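Flagellar assembly factor FliW (Geobacillus thermodenitrificans, PDB 5DMD) probably acts as an anti-CsrA protein that relieves repression of flagellin translation, and probably binds flagellin during assembly of the flagellum. Local coordinates at residues A[77-81]-A[82-86]. The protein carries 1 engineered substitution. Sequence-based numbering, arbitrary orientation.
Sequences NTLEQ and LQITG
A chi1 of -66° sets OG1 of Thr78 beside the backbone N and swings CG2 to the far side, where it meets Leu82, whose CG is anti to its carbonyl carbon (chi1 -65°) and whose CD1 continues anti to CA. The two side chains lie side by side and point the same way, one helical turn apart. Their methyls meet at 3.9 Å, Thr78 CG2 against Leu82 CD1, while OG1 of Thr78 turns to Asp75 and Lys123. Leu79 and Ile84 form the second apolar pair: their side chains cross at about a right angle, and CD2 of Leu79 rests 3.7 Å from CG2 of Ile84. Leu82 N donates to Thr78 O (3.0 Å) in the last helical bond; Ile84 N reaches back to Leu79 O at 2.9 Å, nearly straight at the hydrogen and in the carbonyl plane. Gln83 N meets Glu80 O at 3.1 Å from well above the carbonyl plane. Leu82 is buried, and beyond Thr78 it packs on Val114, Leu121 and Lys123, joining the helix end to strands 106-116 and 121-124. With an alanine in place of this leucine, CG and both methyls are gone, which would probably open a gap between Thr78 and Val114. The bonds from Ile84 and Gln83, the positive phi of Gln83 (55°) and the apolar contact of Leu79 with Ile84 make up the Schellman motif that ends helix 76-81.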
loop_
_atom_site.group_PDB
_atom_site.type_symbol
_atom_site.label_atom_id
_atom_site.label_comp_id
_atom_site.label_asym_id
_atom_site.label_seq_id
_atom_site.Cartn_x
_atom_site.Cartn_y
_atom_site.Cartn_z
ATOM N N ASN A 77 -12.476 -8.178 -12.345
ATOM C CA ASN A 77 -11.688 -9.292 -11.832
ATOM C C ASN A 77 -11.147 -9.011 -10.436
ATOM O O ASN A 77 -11.157 -9.892 -9.571
ATOM C CB ASN A 77 -10.556 -9.634 -12.790
ATOM C CG ASN A 77 -9.870 -10.916 -12.405
ATOM O OD1 ASN A 77 -10.480 -11.984 -12.433
ATOM N ND2 ASN A 77 -8.603 -10.822 -12.027
ATOM N N THR A 78 -10.655 -7.792 -10.202
ATOM C CA THR A 78 -10.184 -7.437 -8.865
ATOM C C THR A 78 -11.318 -7.468 -7.849
ATOM O O THR A 78 -11.146 -7.963 -6.725
ATOM C CB THR A 78 -9.527 -6.055 -8.891
ATOM O OG1 THR A 78 -8.337 -6.097 -9.692
ATOM C CG2 THR A 78 -9.204 -5.565 -7.482
ATOM N N LEU A 79 -12.483 -6.928 -8.214
ATOM C CA LEU A 79 -13.613 -6.941 -7.291
ATOM C C LEU A 79 -13.974 -8.365 -6.890
ATOM O O LEU A 79 -14.246 -8.643 -5.714
ATOM C CB LEU A 79 -14.816 -6.218 -7.908
ATOM C CG LEU A 79 -14.628 -4.717 -8.176
ATOM C CD1 LEU A 79 -15.728 -4.185 -9.083
ATOM C CD2 LEU A 79 -14.589 -3.931 -6.883
ATOM N N GLU A 80 -13.969 -9.284 -7.854
ATOM C CA GLU A 80 -14.255 -10.680 -7.551
ATOM C C GLU A 80 -13.166 -11.297 -6.671
ATOM O O GLU A 80 -13.464 -11.941 -5.656
ATOM C CB GLU A 80 -14.447 -11.464 -8.850
ATOM C CG GLU A 80 -14.920 -12.893 -8.652
ATOM C CD GLU A 80 -15.052 -13.626 -9.967
ATOM O OE1 GLU A 80 -15.580 -13.018 -10.922
ATOM O OE2 GLU A 80 -14.625 -14.797 -10.050
ATOM N N GLN A 81 -11.896 -11.101 -7.039
ATOM C CA GLN A 81 -10.801 -11.722 -6.300
ATOM C C GLN A 81 -10.803 -11.296 -4.840
ATOM O O GLN A 81 -10.481 -12.094 -3.951
ATOM C CB GLN A 81 -9.462 -11.338 -6.931
ATOM C CG GLN A 81 -9.119 -12.101 -8.194
ATOM C CD GLN A 81 -7.985 -11.458 -8.977
ATOM O OE1 GLN A 81 -7.766 -10.249 -8.904
ATOM N NE2 GLN A 81 -7.252 -12.274 -9.730
ATOM N N LEU A 82 -11.132 -10.032 -4.578
ATOM C CA LEU A 82 -11.109 -9.494 -3.230
ATOM C C LEU A 82 -12.474 -9.519 -2.558
ATOM O O LEU A 82 -12.606 -9.007 -1.438
ATOM C CB LEU A 82 -10.589 -8.063 -3.267
ATOM C CG LEU A 82 -9.141 -7.930 -3.705
ATOM C CD1 LEU A 82 -8.742 -6.491 -3.676
ATOM C CD2 LEU A 82 -8.195 -8.743 -2.821
ATOM N N GLN A 83 -13.484 -10.087 -3.221
ATOM C CA GLN A 83 -14.841 -10.212 -2.668
ATOM C C GLN A 83 -15.420 -8.867 -2.231
ATOM O O GLN A 83 -16.030 -8.748 -1.168
ATOM C CB GLN A 83 -14.909 -11.261 -1.553
ATOM C CG GLN A 83 -14.368 -12.616 -1.991
ATOM C CD GLN A 83 -14.743 -13.740 -1.048
ATOM O OE1 GLN A 83 -14.852 -13.540 0.162
ATOM N NE2 GLN A 83 -14.940 -14.933 -1.598
ATOM N N ILE A 84 -15.247 -7.850 -3.068
ATOM C CA ILE A 84 -15.669 -6.489 -2.750
ATOM C C ILE A 84 -17.093 -6.288 -3.252
ATOM O O ILE A 84 -17.373 -6.478 -4.442
ATOM C CB ILE A 84 -14.716 -5.456 -3.370
ATOM C CG1 ILE A 84 -13.340 -5.518 -2.700
ATOM C CG2 ILE A 84 -15.290 -4.051 -3.252
ATOM C CD1 ILE A 84 -12.234 -4.890 -3.515
ATOM N N THR A 85 -17.997 -5.900 -2.345
ATOM C CA THR A 85 -19.384 -5.608 -2.699
ATOM C C THR A 85 -19.659 -4.117 -2.821
ATOM O O THR A 85 -20.632 -3.729 -3.477
ATOM C CB THR A 85 -20.338 -6.171 -1.634
ATOM O OG1 THR A 85 -20.180 -5.441 -0.410
ATOM C CG2 THR A 85 -20.026 -7.636 -1.366
ATOM N N GLY A 86 -18.834 -3.285 -2.202
ATOM C CA GLY A 86 -19.033 -1.848 -2.191
ATOM C C GLY A 86 -17.835 -1.206 -1.536
ATOM O O GLY A 86 -16.956 -1.885 -0.997
#